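PDB 3M0K: oxaloacetate acetyl hydrolase from Cryphonectria parasitica, which is an enzyme of the phosphoenolpyruvate phosphomutase family, built on a TIM-barrel fold that binds a manganese ion and an oxalate ion. Local coordinates for residues Ile92-Thr97 with Gly119-Asp124; Ile166-Ala171 with Val194-Gly199; Leu220-Asn225 with Arg242-Ser247. All coordinates share one frame; numbering follows the deposited sequence.

Interaction 1 of 3, residues Ile92-Thr97 with Gly119-Asp124; sequences IADMDT and GAHLED. With MN (manganese (II) ion), chain C; OXL (oxalate ion), chain B.
Ala93 N donates to Gly119 O at 2.8 Å, one of the backbone bonds that hold strand 91-94 parallel to strand 119-122. Further on, Met95 N is satisfied by His121 O and Glu123 N by Asp96 O. Asp94 spends its two oxygens differently: OD1 accepts from Asp96 N at 2.7 Å, from above the carboxylate plane, closing an Asx turn, while OD2 binds the manganese ion at 2.1 Å. These strand ends belong to a beta-alpha-beta unit of the TIM barrel, with helix 102-114 as the crossover, and lie at the C-terminal mouth, where oxalate chelates the metal through O1 and O2. A metal-bound water bridges Asp94 OD1 and Glu123 OE1, which stand 4.3 Å apart. A second water joins Glu123 OE1 to His121 ND1, and a third links Asp96 OD1 with Glu123 OE2. Asp96 OD2 is hydrogen-bonded to the Tyr99 hydroxyl and His121 NE2 to that of Tyr50. With CG between the backbone N and the carbonyl carbon (chi1 60°), the His121 ring lies over Asp94, whose CA is 3.9 Å from the ring centroid in a CH-pi contact. Met95 CG packs on Ala120 CB at 3.7 Å.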
# COMPACT_ATOMS: atom_id res chain seq x y z
N ILE A 92 -12.05 -1.68 17.86
CA ILE A 92 -12.52 -0.32 17.66
C ILE A 92 -11.34 0.48 17.12
O ILE A 92 -10.25 0.45 17.70
CB ILE A 92 -12.96 0.31 19.00
CG1 ILE A 92 -14.23 -0.36 19.52
CG2 ILE A 92 -13.17 1.81 18.84
CD1 ILE A 92 -14.61 0.08 20.96
N ALA A 93 -11.55 1.18 16.02
CA ALA A 93 -10.45 1.92 15.42
C ALA A 93 -10.78 3.40 15.30
O ALA A 93 -11.89 3.77 14.96
CB ALA A 93 -10.11 1.33 14.05
N ASP A 94 -9.79 4.24 15.60
CA ASP A 94 -9.85 5.66 15.31
C ASP A 94 -10.18 5.80 13.83
O ASP A 94 -9.58 5.13 12.99
CB ASP A 94 -8.47 6.23 15.58
CG ASP A 94 -8.43 7.73 15.58
OD1 ASP A 94 -9.42 8.41 15.26
OD2 ASP A 94 -7.34 8.24 15.93
N MET A 95 -11.13 6.67 13.50
CA MET A 95 -11.32 7.06 12.10
C MET A 95 -11.25 8.57 11.96
O MET A 95 -11.69 9.12 10.96
CB MET A 95 -12.61 6.48 11.51
CG MET A 95 -13.93 7.03 12.07
SD MET A 95 -15.33 6.46 11.04
CE MET A 95 -15.24 7.58 9.67
N ASP A 96 -10.70 9.23 12.97
CA ASP A 96 -10.43 10.65 12.88
C ASP A 96 -11.65 11.43 12.42
O ASP A 96 -12.72 11.30 13.03
CB ASP A 96 -9.23 10.88 11.96
CG ASP A 96 -7.95 10.33 12.56
OD1 ASP A 96 -7.42 10.98 13.48
OD2 ASP A 96 -7.50 9.26 12.11
N THR A 97 -11.50 12.23 11.37
CA THR A 97 -12.63 13.01 10.87
C THR A 97 -13.30 12.36 9.66
O THR A 97 -14.22 12.93 9.07
CB THR A 97 -12.20 14.44 10.50
OG1 THR A 97 -11.19 14.38 9.49
CG2 THR A 97 -11.66 15.16 11.72
N GLY A 119 -15.90 -1.26 15.17
CA GLY A 119 -16.41 0.07 15.41
C GLY A 119 -15.33 1.11 15.22
O GLY A 119 -14.15 0.78 15.03
N ALA A 120 -15.72 2.38 15.29
CA ALA A 120 -14.77 3.47 15.08
C ALA A 120 -15.32 4.75 15.66
O ALA A 120 -16.54 4.92 15.73
CB ALA A 120 -14.47 3.66 13.57
N HIS A 121 -14.42 5.62 16.10
CA HIS A 121 -14.85 6.94 16.54
C HIS A 121 -14.55 8.02 15.52
O HIS A 121 -13.49 8.05 14.89
CB HIS A 121 -14.34 7.30 17.94
CG HIS A 121 -12.85 7.32 18.08
ND1 HIS A 121 -12.07 8.38 17.66
CD2 HIS A 121 -12.01 6.45 18.69
CE1 HIS A 121 -10.81 8.14 17.95
NE2 HIS A 121 -10.74 6.97 18.58
N LEU A 122 -15.55 8.89 15.34
CA LEU A 122 -15.56 9.92 14.33
C LEU A 122 -15.74 11.24 15.06
O LEU A 122 -16.67 11.38 15.86
CB LEU A 122 -16.75 9.65 13.39
CG LEU A 122 -17.14 10.64 12.31
CD1 LEU A 122 -15.93 11.01 11.48
CD2 LEU A 122 -18.23 10.03 11.44
N GLU A 123 -14.87 12.21 14.77
CA GLU A 123 -14.80 13.43 15.57
C GLU A 123 -15.19 14.68 14.81
O GLU A 123 -15.39 14.66 13.59
CB GLU A 123 -13.40 13.59 16.18
CG GLU A 123 -12.32 13.84 15.13
CD GLU A 123 -10.92 13.47 15.60
OE1 GLU A 123 -10.75 12.40 16.24
OE2 GLU A 123 -9.97 14.25 15.33
N ASP A 124 -15.32 15.77 15.55
CA ASP A 124 -15.75 17.04 14.98
C ASP A 124 -14.60 18.04 14.79
O ASP A 124 -14.84 19.22 14.61
CB ASP A 124 -16.86 17.65 15.82
CG ASP A 124 -16.46 17.85 17.27
OD1 ASP A 124 -15.37 17.38 17.66
OD2 ASP A 124 -17.24 18.46 18.03
MN MN C . -6.80 9.93 17.15
C1 OXL B . -5.74 8.26 19.45
C2 OXL B . -7.06 8.80 19.97
O1 OXL B . -5.37 8.54 18.37
O2 OXL B . -7.71 9.51 19.29
O3 OXL B . -4.96 7.44 20.28
O4 OXL B . -7.51 8.47 21.26
O HOH W 1 -8.85 10.73 16.41
O HOH W 2 -12.35 10.41 15.94
O HOH W 3 -7.23 13.07 15.23
O HOH W 4 -6.07 11.99 17.62

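Interaction 2 of 3, residues Ile166-Ala171 with Val194-Gly199. With OXL (oxalate ion), chain B.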
# COMPACT_ATOMS: atom_id res chain seq x y z
N ILE A 166 -18.99 5.48 17.03
CA ILE A 166 -18.78 6.27 18.23
C ILE A 166 -18.64 7.73 17.81
O ILE A 166 -17.74 8.08 17.04
CB ILE A 166 -17.52 5.78 18.97
CG1 ILE A 166 -17.70 4.31 19.37
CG2 ILE A 166 -17.25 6.61 20.20
CD1 ILE A 166 -16.39 3.50 19.43
N ALA A 167 -19.54 8.58 18.28
CA ALA A 167 -19.47 9.99 17.95
C ALA A 167 -18.57 10.69 18.95
O ALA A 167 -18.89 10.77 20.14
CB ALA A 167 -20.87 10.62 17.94
N ARG A 168 -17.45 11.21 18.48
CA ARG A 168 -16.50 11.87 19.37
C ARG A 168 -16.61 13.37 19.23
O ARG A 168 -16.73 13.88 18.13
CB ARG A 168 -15.08 11.40 19.06
CG ARG A 168 -14.01 12.31 19.65
CD ARG A 168 -12.62 11.72 19.44
NE ARG A 168 -11.59 12.75 19.56
CZ ARG A 168 -10.29 12.49 19.65
NH1 ARG A 168 -9.86 11.24 19.66
NH2 ARG A 168 -9.43 13.49 19.74
N THR A 169 -16.61 14.08 20.35
CA THR A 169 -16.54 15.53 20.28
C THR A 169 -15.30 16.04 20.99
O THR A 169 -15.02 15.65 22.12
CB THR A 169 -17.79 16.25 20.83
OG1 THR A 169 -17.60 17.66 20.70
CG2 THR A 169 -18.04 15.91 22.29
N ASP A 170 -14.57 16.90 20.29
CA ASP A 170 -13.40 17.59 20.80
C ASP A 170 -13.73 19.04 21.14
O ASP A 170 -12.84 19.89 21.20
CB ASP A 170 -12.31 17.55 19.75
CG ASP A 170 -11.68 16.18 19.63
OD1 ASP A 170 -10.91 15.82 20.54
OD2 ASP A 170 -11.96 15.47 18.65
N ALA A 171 -15.02 19.32 21.36
CA ALA A 171 -15.47 20.70 21.49
C ALA A 171 -15.26 21.29 22.88
O ALA A 171 -15.37 22.51 23.05
CB ALA A 171 -16.94 20.80 21.11
N VAL A 194 -22.66 5.27 20.30
CA VAL A 194 -21.93 5.54 21.53
C VAL A 194 -21.37 6.95 21.44
O VAL A 194 -21.09 7.44 20.35
CB VAL A 194 -20.74 4.56 21.70
CG1 VAL A 194 -20.02 4.81 23.02
CG2 VAL A 194 -21.21 3.11 21.61
N GLY A 195 -21.21 7.61 22.59
CA GLY A 195 -20.66 8.95 22.57
C GLY A 195 -19.30 9.00 23.23
O GLY A 195 -19.01 8.22 24.14
N LEU A 196 -18.45 9.90 22.76
CA LEU A 196 -17.13 10.11 23.36
C LEU A 196 -16.90 11.59 23.54
O LEU A 196 -16.69 12.33 22.58
CB LEU A 196 -16.03 9.49 22.49
CG LEU A 196 -14.57 9.87 22.73
CD1 LEU A 196 -14.16 9.80 24.20
CD2 LEU A 196 -13.69 8.99 21.85
N LEU A 197 -16.95 12.04 24.79
CA LEU A 197 -16.59 13.41 25.10
C LEU A 197 -15.10 13.35 25.40
O LEU A 197 -14.69 12.77 26.40
CB LEU A 197 -17.38 13.93 26.30
CG LEU A 197 -17.42 15.46 26.45
CD1 LEU A 197 -18.49 15.93 27.44
CD2 LEU A 197 -16.06 16.02 26.85
N GLU A 198 -14.31 13.91 24.49
CA GLU A 198 -12.86 13.82 24.59
C GLU A 198 -12.31 14.78 25.65
O GLU A 198 -12.74 15.93 25.74
CB GLU A 198 -12.22 14.13 23.24
CG GLU A 198 -10.70 14.11 23.26
CD GLU A 198 -10.15 12.79 23.75
OE1 GLU A 198 -10.67 11.73 23.34
OE2 GLU A 198 -9.19 12.81 24.56
N GLY A 199 -11.37 14.29 26.45
CA GLY A 199 -10.63 15.15 27.36
C GLY A 199 -11.39 15.79 28.51
O GLY A 199 -11.36 17.01 28.66
C1 OXL B . -5.74 8.26 19.45
C2 OXL B . -7.06 8.80 19.97
O1 OXL B . -5.37 8.54 18.37
O2 OXL B . -7.71 9.51 19.29
O3 OXL B . -4.96 7.44 20.28
O4 OXL B . -7.51 8.47 21.26
O HOH W 5 -14.23 17.37 24.06
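Arg168, Asp170 and Glu198 form a salt-bridge network centred on the guanidinium group. Arg168 grips Asp170 side-on: NE reaches OD2 at 2.9 Å, and NH2 meets the syn lone pair of OD1. At another edge of the same group, Arg168 NH1 donates to oxalate O2 at 2.8 Å, while Glu198 approaches over one face. There Glu198 OE1 sits over the centre, 3.8 Å from Arg168 NH1, a long salt bridge of charges only, since no N-H points at the oxygen. That oxygen also accepts from Asn221 ND2, and Asp170 OD1 has a second cation in Lys137. The arginine chain is extended from CG to NE, which carries its head from the strand to the ligand. Strands 164-169 and 194-197 are parallel neighbours in the TIM barrel, and helix 177-190, between them in sequence, packs outside against Ala167, Thr169 and Leu197. Four backbone bonds tie them, among them Leu196 N to Ala167 O at 2.8 Å and Glu198 N to Thr169 O at 3.0 Å. A water bridges Thr169 O and Glu198 O. Thr169 OG1, held by Asp124, accepts from Ala171 N in an ST turn. On the side of the sheet that carries Arg168, Leu196 runs alongside its aliphatic part, CD2 touching Arg168 CD at 3.8 Å. Ile166 and Val194 likewise lie side by side, Ile166 CG1 being 3.8 Å from Val194 CB.

Interaction 3 of 3, residues Leu220-Asn225 with Arg242-Ser247. With CA (calcium ion), chain D; OXL (oxalate ion), chain B.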
# COMPACT_ATOMS: atom_id res chain seq x y z
N LEU A 220 -15.03 6.23 27.46
CA LEU A 220 -14.07 7.07 28.14
C LEU A 220 -12.72 6.86 27.47
O LEU A 220 -12.27 5.72 27.35
CB LEU A 220 -14.00 6.68 29.62
CG LEU A 220 -12.94 7.38 30.47
CD1 LEU A 220 -13.15 8.89 30.45
CD2 LEU A 220 -12.98 6.83 31.89
N ASN A 221 -12.09 7.93 26.99
CA ASN A 221 -10.76 7.81 26.41
C ASN A 221 -9.68 8.19 27.42
O ASN A 221 -9.46 9.38 27.69
CB ASN A 221 -10.61 8.69 25.17
CG ASN A 221 -9.18 8.71 24.64
OD1 ASN A 221 -8.47 7.72 24.75
ND2 ASN A 221 -8.76 9.85 24.11
N SER A 222 -9.01 7.19 27.97
CA SER A 222 -7.92 7.40 28.91
C SER A 222 -6.62 7.62 28.14
O SER A 222 -6.19 6.75 27.40
CB SER A 222 -7.80 6.19 29.83
OG SER A 222 -6.70 6.31 30.72
N VAL A 223 -5.99 8.78 28.31
CA VAL A 223 -4.75 9.05 27.60
C VAL A 223 -3.60 9.00 28.59
O VAL A 223 -3.48 9.86 29.46
CB VAL A 223 -4.76 10.43 26.93
CG1 VAL A 223 -3.47 10.66 26.16
CG2 VAL A 223 -5.95 10.55 25.99
N GLU A 224 -2.78 7.97 28.48
CA GLU A 224 -1.71 7.78 29.45
C GLU A 224 -0.74 8.95 29.42
O GLU A 224 -0.20 9.30 28.36
CB GLU A 224 -0.97 6.47 29.20
CG GLU A 224 0.22 6.27 30.12
CD GLU A 224 -0.18 6.07 31.57
OE1 GLU A 224 -1.39 6.06 31.89
OE2 GLU A 224 0.72 5.91 32.40
N ASN A 225 -0.55 9.56 30.58
CA ASN A 225 0.36 10.70 30.74
C ASN A 225 -0.09 11.95 30.00
O ASN A 225 0.70 12.85 29.75
CB ASN A 225 1.78 10.29 30.34
CG ASN A 225 2.30 9.16 31.19
OD1 ASN A 225 1.86 8.99 32.32
ND2 ASN A 225 3.21 8.35 30.65
N ARG A 242 -19.51 2.65 29.36
CA ARG A 242 -19.68 1.31 28.81
C ARG A 242 -18.45 0.83 28.04
O ARG A 242 -18.25 -0.37 27.88
CB ARG A 242 -20.92 1.22 27.91
CG ARG A 242 -22.25 1.32 28.66
CD ARG A 242 -22.34 0.26 29.75
NE ARG A 242 -21.82 -1.03 29.31
CZ ARG A 242 -22.41 -1.79 28.39
NH1 ARG A 242 -23.53 -1.39 27.81
NH2 ARG A 242 -21.87 -2.94 28.04
N ILE A 243 -17.65 1.77 27.54
CA ILE A 243 -16.39 1.41 26.91
C ILE A 243 -15.30 2.30 27.48
O ILE A 243 -15.53 3.47 27.77
CB ILE A 243 -16.45 1.58 25.38
CG1 ILE A 243 -17.68 0.85 24.81
CG2 ILE A 243 -15.15 1.07 24.74
CD1 ILE A 243 -17.91 1.05 23.32
N MET A 244 -14.10 1.76 27.64
CA MET A 244 -12.98 2.59 28.05
C MET A 244 -11.79 2.20 27.20
O MET A 244 -11.39 1.04 27.19
CB MET A 244 -12.66 2.35 29.52
CG MET A 244 -11.61 3.30 30.08
SD MET A 244 -11.48 3.05 31.86
CE MET A 244 -10.28 4.29 32.30
N ILE A 245 -11.24 3.16 26.48
CA ILE A 245 -10.07 2.87 25.67
C ILE A 245 -8.82 3.49 26.28
O ILE A 245 -8.88 4.52 26.97
CB ILE A 245 -10.25 3.33 24.22
CG1 ILE A 245 -10.18 4.85 24.13
CG2 ILE A 245 -11.57 2.79 23.66
CD1 ILE A 245 -10.45 5.38 22.73
N PHE A 246 -7.69 2.86 26.03
CA PHE A 246 -6.44 3.30 26.62
C PHE A 246 -5.48 3.65 25.49
O PHE A 246 -4.68 2.84 25.07
CB PHE A 246 -5.89 2.22 27.55
CG PHE A 246 -6.74 2.01 28.77
CD1 PHE A 246 -6.40 2.59 29.97
CD2 PHE A 246 -7.90 1.24 28.70
CE1 PHE A 246 -7.19 2.41 31.09
CE2 PHE A 246 -8.69 1.06 29.82
CZ PHE A 246 -8.33 1.64 31.02
N SER A 247 -5.61 4.89 25.03
CA SER A 247 -4.94 5.39 23.83
C SER A 247 -3.47 5.05 23.70
O SER A 247 -3.03 4.53 22.68
CB SER A 247 -5.09 6.90 23.78
OG SER A 247 -6.34 7.22 23.25
CA CA D . 1.76 7.33 33.95
C1 OXL B . -5.74 8.26 19.45
C2 OXL B . -7.06 8.80 19.97
O1 OXL B . -5.37 8.54 18.37
O2 OXL B . -7.71 9.51 19.29
O3 OXL B . -4.96 7.44 20.28
O4 OXL B . -7.51 8.47 21.26
O HOH W 6 1.68 6.06 36.00
O HOH W 7 -0.33 8.30 34.69
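Leu220 and Met244 lie side by side and point the same way, the Leu220 CD2 methyl 3.7 Å from Met244 CE. They sit on parallel neighbouring strands of the TIM barrel, 219-222 and 243-246, joined through helix 233-239 in a beta-alpha-beta unit, and both side chains pack on Ala236 of that helix. Met244 is fully extended, with CG anti to the backbone N (chi1 -173°), which brings its methyl along Leu220 and to the neighbourhood of Ser222 CB. Phe246 follows on the same face, its CD1 3.8 Å from Ser222 OG.

The face carrying Asn221 and Ile245 is turned to the barrel interior. Here the two side chains run at a slant to one another: Ile245 places CG1 between its backbone N and carbonyl carbon (chi1 72°), and that carbon comes within 3.4 Å of Asn221 OD1. The amide oxygen is directed at Ser247. Ser247 OG lies 2.7 Å from Asn221 OD1 and 2.6 Å from oxalate O4, two acceptors competing for one hydroxyl proton. With ND2 committed to Glu198, the amide is fixed in rotation and presents OD1 to the serine. Between the strands, backbone bonds run from Leu220 N, donating to Ile243 O, through to Ser247 N, donating to Ser222 O.

After the strand, Glu224 and Asn225 leave the barrel for the subunit interface. The calcium ion there is bound by Thr273 and Asp275 of the second subunit, by two waters, by Asn225 OD1, and by Glu224 OE2 at 2.3 Å.

In the fold
All three contacts join parallel neighbours of one barrel, and each reaches the oxalate. Interactions 1 and 2 meet directly, since strands 119-122 and 164-169 are adjacent: Leu122 O probably accepts from Arg168 N at 2.7 Å. Interaction 3 follows interaction 2 round the barrel, where strands 194-197 and 219-222 adjoin, and its centre is about 14 Å from that of interaction 1. Interactions 1 and 2 are wholly buried, and no other subunit touches them; interaction 3 is mostly buried but reaches a second subunit. Their chemistry differs accordingly: metal-binding carboxylate and waters in the first, a guanidinium network in the second, neutral hydroxyl and amide in the third, with a calcium site at its subunit-facing end.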